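Local atomic coordinates of hypothetical protein (PDB entry 4M8R), a protein that is of unknown function but combines an N-terminal Ig-like domain with a WD40-like domain of the beta-propeller class. Residues 154-159 and 199-204; 186-191 and 234-239; 194-199 and 209-214; 205-210 and 220-225. All coordinates share one frame; numbering follows the deposited sequence.

How the contacts relate
The four contacts lie in the WD40-like domain and chiefly concern two successive sheets. Contact 1 opens at 154-159 on strand 153-156 and closes at 199-204, bringing the first strand of one sheet to strand 196-201 of the next. Contact 2 opens at 186-191, inside that loop, and closes beyond it at 234-239, so the two cross; it ties the edge strand 186-188 of the first sheet to the loop preceding strand 239-240 of the next. Contacts 3 and 4 lie wholly between its segments as successive hairpins, 196-201 with 208-212 and 208-212 with 217-221, sharing A209 and I210. Contact 3 also crosses contact 1, sharing L199, whereas contact 4 opens after contact 1 has closed.

Contact 1: residues 154-159 and 199-204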
loop_
_atom_site.group_PDB
_atom_site.type_symbol
_atom_site.label_atom_id
_atom_site.label_comp_id
_atom_site.label_asym_id
_atom_site.label_seq_id
_atom_site.Cartn_x
_atom_site.Cartn_y
_atom_site.Cartn_z
ATOM N N SER A 154 3.423 -11.319 -31.822
ATOM C CA SER A 154 3.563 -10.182 -30.910
ATOM C C SER A 154 3.318 -10.621 -29.471
ATOM O O SER A 154 2.545 -10.009 -28.731
ATOM C CB SER A 154 2.590 -9.067 -31.306
ATOM O OG SER A 154 2.880 -7.871 -30.611
ATOM N N VAL A 155 3.996 -11.690 -29.084
ATOM C CA VAL A 155 3.696 -12.374 -27.839
ATOM C C VAL A 155 4.290 -11.645 -26.640
ATOM O O VAL A 155 5.475 -11.319 -26.624
ATOM C CB VAL A 155 4.192 -13.825 -27.886
ATOM C CG1 VAL A 155 3.853 -14.544 -26.592
ATOM C CG2 VAL A 155 3.566 -14.537 -29.077
ATOM N N VAL A 156 3.449 -11.404 -25.640
ATOM C CA VAL A 156 3.829 -10.664 -24.445
ATOM C C VAL A 156 3.180 -11.281 -23.218
ATOM O O VAL A 156 2.296 -12.129 -23.332
ATOM C CB VAL A 156 3.389 -9.191 -24.531
ATOM C CG1 VAL A 156 4.087 -8.493 -25.682
ATOM C CG2 VAL A 156 1.878 -9.079 -24.689
ATOM N N ASN A 157 3.615 -10.836 -22.045
ATOM C CA ASN A 157 3.080 -11.325 -20.785
ATOM C C ASN A 157 2.589 -10.179 -19.931
ATOM O O ASN A 157 3.226 -9.135 -19.860
ATOM C CB ASN A 157 4.158 -12.085 -20.019
ATOM C CG ASN A 157 3.767 -12.366 -18.572
ATOM O OD1 ASN A 157 4.341 -11.794 -17.644
ATOM N ND2 ASN A 157 2.791 -13.253 -18.372
ATOM N N LEU A 158 1.439 -10.368 -19.297
ATOM C CA LEU A 158 1.022 -9.493 -18.217
ATOM C C LEU A 158 1.418 -10.179 -16.929
ATOM O O LEU A 158 0.986 -11.294 -16.665
ATOM C CB LEU A 158 -0.483 -9.250 -18.251
ATOM C CG LEU A 158 -1.027 -8.392 -17.105
ATOM C CD1 LEU A 158 -0.336 -7.038 -17.051
ATOM C CD2 LEU A 158 -2.530 -8.229 -17.261
ATOM N N GLN A 159 2.239 -9.518 -16.126
ATOM C CA GLN A 159 2.798 -10.158 -14.948
ATOM C C GLN A 159 1.713 -10.799 -14.079
ATOM O O GLN A 159 0.631 -10.240 -13.907
ATOM C CB GLN A 159 3.650 -9.182 -14.130
ATOM C CG GLN A 159 2.918 -7.955 -13.606
ATOM C CD GLN A 159 3.709 -7.195 -12.546
ATOM O OE1 GLN A 159 4.820 -7.588 -12.173
ATOM N NE2 GLN A 159 3.130 -6.101 -12.049
ATOM N N LEU A 199 -0.590 -4.876 -30.139
ATOM C CA LEU A 199 -0.676 -4.823 -28.693
ATOM C C LEU A 199 0.302 -3.762 -28.229
ATOM O O LEU A 199 1.298 -3.484 -28.901
ATOM C CB LEU A 199 -0.297 -6.160 -28.075
ATOM C CG LEU A 199 -1.226 -7.332 -28.364
ATOM C CD1 LEU A 199 -0.730 -8.562 -27.618
ATOM C CD2 LEU A 199 -2.657 -7.005 -27.968
ATOM N N VAL A 200 0.022 -3.172 -27.075
ATOM C CA VAL A 200 0.885 -2.144 -26.517
ATOM C C VAL A 200 1.183 -2.479 -25.061
ATOM O O VAL A 200 0.268 -2.626 -24.248
ATOM C CB VAL A 200 0.242 -0.754 -26.617
ATOM C CG1 VAL A 200 1.229 0.322 -26.189
ATOM C CG2 VAL A 200 -0.232 -0.486 -28.042
ATOM N N ILE A 201 2.468 -2.598 -24.748
ATOM C CA ILE A 201 2.904 -2.936 -23.408
ATOM C C ILE A 201 3.620 -1.757 -22.759
ATOM O O ILE A 201 3.865 -0.742 -23.405
ATOM C CB ILE A 201 3.816 -4.174 -23.423
ATOM C CG1 ILE A 201 5.028 -3.965 -24.333
ATOM C CG2 ILE A 201 3.024 -5.389 -23.886
ATOM C CD1 ILE A 201 6.036 -5.086 -24.231
ATOM N N GLY A 202 3.939 -1.895 -21.474
ATOM C CA GLY A 202 4.701 -0.880 -20.756
ATOM C C GLY A 202 3.895 0.121 -19.945
ATOM O O GLY A 202 4.479 1.024 -19.351
ATOM N N SER A 203 2.569 -0.008 -19.908
ATOM C CA SER A 203 1.753 0.932 -19.130
ATOM C C SER A 203 2.024 0.784 -17.641
ATOM O O SER A 203 1.988 1.764 -16.900
ATOM C CB SER A 203 0.259 0.745 -19.398
ATOM O OG SER A 203 -0.192 -0.523 -18.961
ATOM N N GLY A 204 2.302 -0.439 -17.212
ATOM C CA GLY A 204 2.565 -0.715 -15.807
ATOM C C GLY A 204 1.908 -2.011 -15.382
ATOM O O GLY A 204 2.579 -2.924 -14.892
#
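V156 and I201 form the centre of an apolar contact between two strands that run in roughly the same direction, their segments 24° apart. The methyls meet obliquely: CG1 of V156 lies 3.7 Å from CG2 of I201. The same I201 methyl also lies 3.9 Å from CG2 of V156, so it touches both branches of the valine. In V156 CG1 stands anti to the carbonyl carbon (chi1 -63°), which sets CG1 against the I201 methyl. L199 CD1 lies 4.0 Å from V156 CG2. The backbone oxygen S154 O is 3.7 Å from L199 CD1. Branched aliphatic residues suit these places because they offer several methyls on short stems.

Polar contact across the pair is slight. No hydrogen bond joins the segments; the backbone of V156 bonds to C165 in its own sheet, and those of L199 and I201 bond to G262 in theirs. Q159 comes close to G204 but gives its NE2 to N205 OD1. G204 has a positive phi of 139°, at which a CB would press on S203 O, and this explains the glycine.

The chemistry is therefore that of two sheets packed through side chains, consistent with neighbouring blades of a propeller meeting at their first strands, with the strand residues V156, L199 and I201 bonding within their own sheets.

Contact 2: residues 186-191 and 234-239; sequences WKALSF and KTRSNF. With PO4 (phosphate ion), chain E; PO4 (phosphate ion), chain D.
T235 OG1 donates to A188 O over 2.7 Å, lying in the plane of that carbonyl. S237 N bonds to L189 O at 2.8 Å and S237 O receives F191 N at 2.9 Å, so S237 is gripped through both polar backbone atoms in a single bridge around S190. Both donors stand above the carbonyl planes they address.

A phosphate, probably from the crystallisation liquor, extends this network: its O2 accepts from T235 N and R236 N, while O3 takes R236 NE at 2.9 Å. The same guanidinium lies flat against A188, whose CB sits 3.6 Å above its centre; the small methyl suits this close approach. The F191 ring stands at 86° to the guanidinium and offers its edge to R236 CB, and it also meets F93 of the second subunit edge to face. An alanine in place of T235 would lose OG1 and CG2, and would probably leave A188 O without this bond and K187 CB with less packing.

Backbone bonds and one hydroxyl thus tie loop 234-239 to the end of strand 186-188 and the residues after it, while two N-H groups and an arginine create a positive corner likely to attract anions.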
loop_
_atom_site.group_PDB
_atom_site.type_symbol
_atom_site.label_atom_id
_atom_site.label_comp_id
_atom_site.label_asym_id
_atom_site.label_seq_id
_atom_site.Cartn_x
_atom_site.Cartn_y
_atom_site.Cartn_z
ATOM N N TRP A 186 -7.139 -21.336 -25.027
ATOM C CA TRP A 186 -7.095 -19.984 -25.577
ATOM C C TRP A 186 -8.341 -19.206 -25.169
ATOM O O TRP A 186 -9.445 -19.735 -25.239
ATOM C CB TRP A 186 -7.024 -20.052 -27.098
ATOM C CG TRP A 186 -5.797 -20.715 -27.601
ATOM C CD1 TRP A 186 -5.632 -22.044 -27.872
ATOM C CD2 TRP A 186 -4.546 -20.086 -27.898
ATOM N NE1 TRP A 186 -4.355 -22.278 -28.320
ATOM C CE2 TRP A 186 -3.670 -21.091 -28.347
ATOM C CE3 TRP A 186 -4.082 -18.768 -27.828
ATOM C CZ2 TRP A 186 -2.356 -20.820 -28.722
ATOM C CZ3 TRP A 186 -2.779 -18.501 -28.204
ATOM C CH2 TRP A 186 -1.931 -19.522 -28.644
ATOM N N LYS A 187 -8.158 -17.955 -24.754
ATOM C CA LYS A 187 -9.272 -17.076 -24.399
ATOM C C LYS A 187 -9.227 -15.818 -25.248
ATOM O O LYS A 187 -8.201 -15.147 -25.297
ATOM C CB LYS A 187 -9.182 -16.664 -22.927
ATOM C CG LYS A 187 -9.048 -17.807 -21.933
ATOM C CD LYS A 187 -10.259 -18.721 -21.942
ATOM C CE LYS A 187 -10.170 -19.739 -20.814
ATOM N NZ LYS A 187 -11.089 -20.886 -21.047
ATOM N N ALA A 188 -10.330 -15.492 -25.912
ATOM C CA ALA A 188 -10.426 -14.229 -26.637
ATOM C C ALA A 188 -10.448 -13.074 -25.645
ATOM O O ALA A 188 -11.075 -13.176 -24.590
ATOM C CB ALA A 188 -11.672 -14.198 -27.500
ATOM N N LEU A 189 -9.754 -11.988 -25.981
ATOM C CA LEU A 189 -9.670 -10.825 -25.101
ATOM C C LEU A 189 -10.564 -9.662 -25.526
ATOM O O LEU A 189 -10.878 -8.803 -24.708
ATOM C CB LEU A 189 -8.217 -10.356 -24.979
ATOM C CG LEU A 189 -7.283 -11.330 -24.254
ATOM C CD1 LEU A 189 -5.857 -10.806 -24.259
ATOM C CD2 LEU A 189 -7.742 -11.589 -22.828
ATOM N N SER A 190 -10.967 -9.626 -26.793
ATOM C CA SER A 190 -11.845 -8.563 -27.284
ATOM C C SER A 190 -13.262 -9.083 -27.470
ATOM O O SER A 190 -13.471 -10.215 -27.901
ATOM C CB SER A 190 -11.324 -7.985 -28.595
ATOM O OG SER A 190 -10.176 -7.182 -28.373
ATOM N N PHE A 191 -14.233 -8.248 -27.129
ATOM C CA PHE A 191 -15.629 -8.610 -27.297
ATOM C C PHE A 191 -16.016 -8.573 -28.771
ATOM O O PHE A 191 -16.594 -9.528 -29.278
ATOM C CB PHE A 191 -16.543 -7.693 -26.483
ATOM C CG PHE A 191 -17.960 -8.167 -26.436
ATOM C CD1 PHE A 191 -18.320 -9.215 -25.606
ATOM C CD2 PHE A 191 -18.929 -7.594 -27.252
ATOM C CE1 PHE A 191 -19.625 -9.668 -25.575
ATOM C CE2 PHE A 191 -20.234 -8.042 -27.227
ATOM C CZ PHE A 191 -20.584 -9.080 -26.387
ATOM N N LYS A 234 -15.520 -15.106 -18.017
ATOM C CA LYS A 234 -15.610 -13.805 -18.702
ATOM C C LYS A 234 -14.219 -13.184 -18.912
ATOM O O LYS A 234 -13.565 -12.761 -17.951
ATOM C CB LYS A 234 -16.539 -12.871 -17.904
ATOM C CG LYS A 234 -16.301 -11.360 -18.028
ATOM C CD LYS A 234 -16.549 -10.784 -19.414
ATOM C CE LYS A 234 -16.128 -9.318 -19.500
ATOM N NZ LYS A 234 -16.715 -8.434 -18.452
ATOM N N THR A 235 -13.783 -13.132 -20.174
ATOM C CA THR A 235 -12.459 -12.609 -20.545
ATOM C C THR A 235 -12.477 -11.518 -21.619
ATOM O O THR A 235 -11.567 -10.696 -21.673
ATOM C CB THR A 235 -11.536 -13.732 -21.056
ATOM O OG1 THR A 235 -12.052 -14.272 -22.282
ATOM C CG2 THR A 235 -11.428 -14.835 -20.035
ATOM N N ARG A 236 -13.488 -11.520 -22.485
ATOM C CA ARG A 236 -13.584 -10.529 -23.548
ATOM C C ARG A 236 -13.954 -9.164 -22.975
ATOM O O ARG A 236 -14.916 -9.053 -22.229
ATOM C CB ARG A 236 -14.643 -10.934 -24.567
ATOM C CG ARG A 236 -14.364 -12.231 -25.304
ATOM C CD ARG A 236 -15.522 -12.596 -26.224
ATOM N NE ARG A 236 -15.483 -14.013 -26.592
ATOM C CZ ARG A 236 -15.239 -14.504 -27.812
ATOM N NH1 ARG A 236 -15.018 -13.706 -28.858
ATOM N NH2 ARG A 236 -15.230 -15.823 -27.988
ATOM N N SER A 237 -13.191 -8.134 -23.336
ATOM C CA SER A 237 -13.428 -6.775 -22.867
ATOM C C SER A 237 -13.834 -5.903 -24.033
ATOM O O SER A 237 -13.524 -6.208 -25.180
ATOM C CB SER A 237 -12.156 -6.177 -22.255
ATOM O OG SER A 237 -11.676 -6.941 -21.166
ATOM N N ASN A 238 -14.511 -4.804 -23.721
ATOM C CA ASN A 238 -14.765 -3.751 -24.684
ATOM C C ASN A 238 -14.569 -2.385 -24.036
ATOM O O ASN A 238 -15.541 -1.683 -23.723
ATOM C CB ASN A 238 -16.173 -3.871 -25.263
ATOM C CG ASN A 238 -16.416 -2.877 -26.378
ATOM O OD1 ASN A 238 -15.555 -2.683 -27.239
ATOM N ND2 ASN A 238 -17.571 -2.223 -26.363
ATOM N N PHE A 239 -13.302 -2.003 -23.863
ATOM C CA PHE A 239 -12.947 -0.784 -23.137
ATOM C C PHE A 239 -12.100 0.196 -23.965
ATOM O O PHE A 239 -10.912 0.363 -23.713
ATOM C CB PHE A 239 -12.193 -1.146 -21.857
ATOM C CG PHE A 239 -13.054 -1.766 -20.784
ATOM C CD1 PHE A 239 -14.196 -1.133 -20.336
ATOM C CD2 PHE A 239 -12.680 -2.958 -20.184
ATOM C CE1 PHE A 239 -14.969 -1.691 -19.334
ATOM C CE2 PHE A 239 -13.445 -3.521 -19.181
ATOM C CZ PHE A 239 -14.590 -2.881 -18.755
HETATM P P PO4 E . -16.821 -14.032 -22.665
HETATM O O1 PO4 E . -17.085 -15.122 -21.652
HETATM O O2 PO4 E . -15.694 -13.155 -22.169
HETATM O O3 PO4 E . -16.416 -14.675 -23.973
HETATM O O4 PO4 E . -18.067 -13.189 -22.861
HETATM P P PO4 D . -18.671 1.006 -28.702
HETATM O O1 PO4 D . -18.836 -0.436 -28.285
HETATM O O2 PO4 D . -18.566 1.911 -27.496
HETATM O O3 PO4 D . -17.425 1.181 -29.536
HETATM O O4 PO4 D . -19.894 1.385 -29.495
HETATM O O HOH W 1 -11.392 -4.851 -27.293
#

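Contact 3: residues 194-199 and 209-214. With PO4 (phosphate ion), chain D; PO4 (phosphate ion), chain C.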
loop_
_atom_site.group_PDB
_atom_site.type_symbol
_atom_site.label_atom_id
_atom_site.label_comp_id
_atom_site.label_asym_id
_atom_site.label_seq_id
_atom_site.Cartn_x
_atom_site.Cartn_y
_atom_site.Cartn_z
ATOM N N TYR A 194 -12.919 -6.627 -34.076
ATOM C CA TYR A 194 -12.279 -5.476 -34.703
ATOM C C TYR A 194 -10.816 -5.802 -34.959
ATOM O O TYR A 194 -10.150 -6.397 -34.115
ATOM C CB TYR A 194 -12.398 -4.228 -33.816
ATOM C CG TYR A 194 -13.821 -3.726 -33.568
ATOM C CD1 TYR A 194 -14.843 -3.937 -34.500
ATOM C CD2 TYR A 194 -14.136 -3.001 -32.414
ATOM C CE1 TYR A 194 -16.130 -3.468 -34.276
ATOM C CE2 TYR A 194 -15.422 -2.522 -32.188
ATOM C CZ TYR A 194 -16.418 -2.759 -33.123
ATOM O OH TYR A 194 -17.704 -2.301 -32.921
ATOM N N ASN A 195 -10.317 -5.413 -36.125
ATOM C CA ASN A 195 -8.930 -5.672 -36.482
ATOM C C ASN A 195 -7.984 -4.922 -35.556
ATOM O O ASN A 195 -8.219 -3.762 -35.222
ATOM C CB ASN A 195 -8.661 -5.270 -37.935
ATOM C CG ASN A 195 -7.286 -5.697 -38.417
ATOM O OD1 ASN A 195 -6.916 -6.866 -38.310
ATOM N ND2 ASN A 195 -6.517 -4.748 -38.935
ATOM N N THR A 196 -6.915 -5.597 -35.155
ATOM C CA THR A 196 -5.969 -5.063 -34.193
ATOM C C THR A 196 -4.621 -4.771 -34.856
ATOM O O THR A 196 -3.938 -5.686 -35.314
ATOM C CB THR A 196 -5.774 -6.069 -33.048
ATOM O OG1 THR A 196 -7.057 -6.483 -32.560
ATOM C CG2 THR A 196 -4.965 -5.455 -31.911
ATOM N N LEU A 197 -4.247 -3.495 -34.892
ATOM C CA LEU A 197 -2.940 -3.079 -35.390
ATOM C C LEU A 197 -1.793 -3.641 -34.569
ATOM O O LEU A 197 -0.785 -4.066 -35.127
ATOM C CB LEU A 197 -2.801 -1.555 -35.355
ATOM C CG LEU A 197 -3.422 -0.717 -36.458
ATOM C CD1 LEU A 197 -2.975 0.728 -36.274
ATOM C CD2 LEU A 197 -3.022 -1.224 -37.835
ATOM N N ALA A 198 -1.931 -3.599 -33.244
ATOM C CA ALA A 198 -0.830 -3.936 -32.348
ATOM C C ALA A 198 -1.277 -4.035 -30.905
ATOM O O ALA A 198 -2.226 -3.377 -30.499
ATOM C CB ALA A 198 0.265 -2.882 -32.454
ATOM N N LEU A 199 -0.590 -4.876 -30.139
ATOM C CA LEU A 199 -0.676 -4.823 -28.693
ATOM C C LEU A 199 0.302 -3.762 -28.229
ATOM O O LEU A 199 1.298 -3.484 -28.901
ATOM C CB LEU A 199 -0.297 -6.160 -28.075
ATOM C CG LEU A 199 -1.226 -7.332 -28.364
ATOM C CD1 LEU A 199 -0.730 -8.562 -27.618
ATOM C CD2 LEU A 199 -2.657 -7.005 -27.968
ATOM N N ALA A 209 -4.435 -2.326 -26.679
ATOM C CA ALA A 209 -4.419 -2.676 -28.091
ATOM C C ALA A 209 -5.010 -1.546 -28.920
ATOM O O ALA A 209 -5.963 -0.893 -28.495
ATOM C CB ALA A 209 -5.185 -3.967 -28.327
ATOM N N ILE A 210 -4.424 -1.308 -30.088
ATOM C CA ILE A 210 -4.959 -0.345 -31.033
ATOM C C ILE A 210 -5.860 -1.123 -31.990
ATOM O O ILE A 210 -5.399 -2.019 -32.691
ATOM C CB ILE A 210 -3.835 0.391 -31.787
ATOM C CG1 ILE A 210 -2.942 1.143 -30.790
ATOM C CG2 ILE A 210 -4.418 1.370 -32.791
ATOM C CD1 ILE A 210 -1.611 1.599 -31.350
ATOM N N GLN A 211 -7.147 -0.794 -31.991
ATOM C CA GLN A 211 -8.134 -1.559 -32.746
ATOM C C GLN A 211 -9.073 -0.651 -33.510
ATOM O O GLN A 211 -9.285 0.498 -33.128
ATOM C CB GLN A 211 -8.956 -2.436 -31.812
ATOM C CG GLN A 211 -8.141 -3.444 -31.028
ATOM C CD GLN A 211 -9.021 -4.343 -30.188
ATOM O OE1 GLN A 211 -9.745 -3.873 -29.309
ATOM N NE2 GLN A 211 -8.963 -5.646 -30.448
ATOM N N GLN A 212 -9.639 -1.193 -34.585
ATOM C CA GLN A 212 -10.505 -0.441 -35.483
ATOM C C GLN A 212 -11.927 -0.373 -34.929
ATOM O O GLN A 212 -12.757 -1.239 -35.209
ATOM C CB GLN A 212 -10.500 -1.088 -36.866
ATOM C CG GLN A 212 -11.258 -0.301 -37.912
ATOM C CD GLN A 212 -10.936 -0.766 -39.318
ATOM O OE1 GLN A 212 -10.932 -1.966 -39.601
ATOM N NE2 GLN A 212 -10.649 0.180 -40.202
ATOM N N ARG A 213 -12.193 0.669 -34.145
ATOM C CA ARG A 213 -13.497 0.865 -33.508
ATOM C C ARG A 213 -14.600 1.178 -34.521
ATOM O O ARG A 213 -15.771 0.891 -34.276
ATOM C CB ARG A 213 -13.407 1.988 -32.464
ATOM C CG ARG A 213 -14.648 2.166 -31.599
ATOM C CD ARG A 213 -14.388 3.161 -30.480
ATOM N NE ARG A 213 -15.531 3.271 -29.581
ATOM C CZ ARG A 213 -15.639 4.154 -28.591
ATOM N NH1 ARG A 213 -14.674 5.032 -28.352
ATOM N NH2 ARG A 213 -16.727 4.158 -27.829
ATOM N N GLY A 214 -14.220 1.775 -35.651
ATOM C CA GLY A 214 -15.164 2.068 -36.725
ATOM C C GLY A 214 -14.447 2.458 -38.004
ATOM O O GLY A 214 -13.755 1.638 -38.606
HETATM P P PO4 D . -18.671 1.006 -28.702
HETATM O O1 PO4 D . -18.836 -0.436 -28.285
HETATM O O2 PO4 D . -18.566 1.911 -27.496
HETATM O O3 PO4 D . -17.425 1.181 -29.536
HETATM O O4 PO4 D . -19.894 1.385 -29.495
HETATM P P PO4 C . -17.075 7.097 -25.712
HETATM O O1 PO4 C . -18.330 6.247 -25.661
HETATM O O2 PO4 C . -17.041 8.042 -24.537
HETATM O O3 PO4 C . -15.864 6.213 -25.659
HETATM O O4 PO4 C . -17.033 7.852 -27.013
HETATM O O HOH W 2 -12.182 -3.787 -37.944
#
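Y194 lays one face of its ring over the backbone of Q212 and R213. Q212 O sits 3.2 Å from Y194 CG, near the stem, and R213 O lies farther out, beneath CZ. CG is anti to the carbonyl carbon (chi1 -63°), which starts the ring toward the facing strand. An alanine here would probably leave both carbonyl oxygens without their aromatic cover and open a gap beside Q212.

T196 and Q211 lie side by side and point the same way. Q211 NE2 donates almost straight to T196 OG1 (3.0 Å, 174°), with the hydroxyl in the amide plane; that NE2 also reaches S190 OG, and T196 OG1 also bonds to Q174 O. An amide and a hydroxyl suit this buried place because each can serve two partners. On the same side, A209 CB packs 3.9 Å from T196 CG2 and is also met by L199 CD2. L197 and I210 meet separately at an angle, L197 CD1 to I210 CG2, at 3.8 Å.

R213, extended from CG to NE, reaches two phosphates probably from the crystallisation liquor.

The backbone bonds are Q212 N to N195 O, L197 N to I210 O and I210 N to A198 O. L197 breaks the pairing between T196-Q211 and L199-A209, an irregularity consistent with a beta bulge in the antiparallel hairpin of strands 196-201 and 208-212, as expected in a propeller blade.

Contact 4: residues 205-210 and 220-225; sequences NDIAAI and YNVSAG
A209 and Y220 form a hydrogen-bonded pair, next to the non-hydrogen-bonded pair A208 with N221, in the beta hairpin of strands 208-212 and 217-221. These are adjoining strands of one sheet in the propeller-like domain, and the contact is buried. A209 N bonds to Y220 O and Y220 N to A209 O, each at 2.8 Å, and V222 N gives a further bond to I207 O. The small A209 CB fits against V222 CG1 at 3.8 Å.

Toward the open end of the pairing, side chains join in. S223 OG accepts I207 N at 2.9 Å, nearly straight, standing in for a backbone acceptor. N221 works with both ends of its amide, which suits asparagine: OD1 receives S223 N, an Asx turn, and A224 N as well, completing an Asx motif. A water bridges S223 OG and D206 OD2. That carboxylate oxygen is met from above its plane by N221 ND2 at 3.0 Å, amide and carboxylate planes standing 83° apart.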
loop_
_atom_site.group_PDB
_atom_site.type_symbol
_atom_site.label_atom_id
_atom_site.label_comp_id
_atom_site.label_asym_id
_atom_site.label_seq_id
_atom_site.Cartn_x
_atom_site.Cartn_y
_atom_site.Cartn_z
ATOM N N ASN A 205 0.593 -2.101 -15.576
ATOM C CA ASN A 205 -0.141 -3.301 -15.196
ATOM C C ASN A 205 -1.334 -3.600 -16.106
ATOM O O ASN A 205 -2.339 -4.165 -15.669
ATOM C CB ASN A 205 -0.587 -3.191 -13.730
ATOM C CG ASN A 205 -0.551 -4.529 -13.011
ATOM O OD1 ASN A 205 0.516 -5.131 -12.858
ATOM N ND2 ASN A 205 -1.715 -5.006 -12.573
ATOM N N ASP A 206 -1.210 -3.240 -17.379
ATOM C CA ASP A 206 -2.276 -3.475 -18.358
ATOM C C ASP A 206 -1.681 -3.721 -19.736
ATOM O O ASP A 206 -0.601 -3.221 -20.044
ATOM C CB ASP A 206 -3.235 -2.279 -18.426
ATOM C CG ASP A 206 -3.964 -2.028 -17.109
ATOM O OD1 ASP A 206 -3.411 -1.304 -16.244
ATOM O OD2 ASP A 206 -5.096 -2.539 -16.942
ATOM N N ILE A 207 -2.379 -4.510 -20.546
ATOM C CA ILE A 207 -2.045 -4.668 -21.951
ATOM C C ILE A 207 -3.095 -3.907 -22.735
ATOM O O ILE A 207 -4.295 -4.139 -22.565
ATOM C CB ILE A 207 -2.098 -6.136 -22.425
ATOM C CG1 ILE A 207 -1.274 -7.053 -21.519
ATOM C CG2 ILE A 207 -1.621 -6.235 -23.869
ATOM C CD1 ILE A 207 0.213 -6.796 -21.537
ATOM N N ALA A 208 -2.643 -2.995 -23.588
ATOM C CA ALA A 208 -3.545 -2.231 -24.436
ATOM C C ALA A 208 -3.509 -2.781 -25.847
ATOM O O ALA A 208 -2.668 -3.605 -26.179
ATOM C CB ALA A 208 -3.161 -0.759 -24.428
ATOM N N ALA A 209 -4.435 -2.326 -26.679
ATOM C CA ALA A 209 -4.419 -2.676 -28.091
ATOM C C ALA A 209 -5.010 -1.546 -28.920
ATOM O O ALA A 209 -5.963 -0.893 -28.495
ATOM C CB ALA A 209 -5.185 -3.967 -28.327
ATOM N N ILE A 210 -4.424 -1.308 -30.088
ATOM C CA ILE A 210 -4.959 -0.345 -31.033
ATOM C C ILE A 210 -5.860 -1.123 -31.990
ATOM O O ILE A 210 -5.399 -2.019 -32.691
ATOM C CB ILE A 210 -3.835 0.391 -31.787
ATOM C CG1 ILE A 210 -2.942 1.143 -30.790
ATOM C CG2 ILE A 210 -4.418 1.370 -32.791
ATOM C CD1 ILE A 210 -1.611 1.599 -31.350
ATOM N N TYR A 220 -7.548 0.559 -26.769
ATOM C CA TYR A 220 -8.376 -0.293 -25.917
ATOM C C TYR A 220 -7.551 -0.929 -24.811
ATOM O O TYR A 220 -6.361 -1.179 -24.981
ATOM C CB TYR A 220 -8.970 -1.448 -26.725
ATOM C CG TYR A 220 -10.126 -1.101 -27.638
ATOM C CD1 TYR A 220 -9.918 -0.408 -28.824
ATOM C CD2 TYR A 220 -11.420 -1.517 -27.335
ATOM C CE1 TYR A 220 -10.974 -0.112 -29.669
ATOM C CE2 TYR A 220 -12.480 -1.228 -28.175
ATOM C CZ TYR A 220 -12.254 -0.531 -29.338
ATOM O OH TYR A 220 -13.313 -0.243 -30.160
ATOM N N ASN A 221 -8.204 -1.214 -23.691
ATOM C CA ASN A 221 -7.642 -2.083 -22.674
ATOM C C ASN A 221 -8.189 -3.480 -22.894
ATOM O O ASN A 221 -9.387 -3.700 -22.777
ATOM C CB ASN A 221 -8.023 -1.600 -21.282
ATOM C CG ASN A 221 -7.361 -2.409 -20.188
ATOM O OD1 ASN A 221 -7.268 -3.633 -20.274
ATOM N ND2 ASN A 221 -6.879 -1.727 -19.162
ATOM N N VAL A 222 -7.311 -4.428 -23.200
ATOM C CA VAL A 222 -7.743 -5.785 -23.532
ATOM C C VAL A 222 -7.318 -6.811 -22.501
ATOM O O VAL A 222 -7.509 -8.001 -22.714
ATOM C CB VAL A 222 -7.250 -6.216 -24.933
ATOM C CG1 VAL A 222 -7.824 -5.291 -25.982
ATOM C CG2 VAL A 222 -5.731 -6.240 -25.018
ATOM N N SER A 223 -6.734 -6.363 -21.394
ATOM C CA SER A 223 -6.333 -7.279 -20.331
ATOM C C SER A 223 -7.245 -7.205 -19.099
ATOM O O SER A 223 -7.132 -8.037 -18.202
ATOM C CB SER A 223 -4.880 -7.024 -19.930
ATOM O OG SER A 223 -4.713 -5.727 -19.385
ATOM N N ALA A 224 -8.148 -6.225 -19.059
ATOM C CA ALA A 224 -9.053 -6.049 -17.911
ATOM C C ALA A 224 -9.840 -7.315 -17.526
ATOM O O ALA A 224 -10.100 -7.539 -16.345
ATOM C CB ALA A 224 -10.013 -4.904 -18.168
ATOM N N GLY A 225 -10.203 -8.136 -18.511
ATOM C CA GLY A 225 -10.878 -9.419 -18.258
ATOM C C GLY A 225 -10.022 -10.454 -17.539
ATOM O O GLY A 225 -10.544 -11.348 -16.883
HETATM O O HOH W 3 -5.580 -5.186 -16.934
#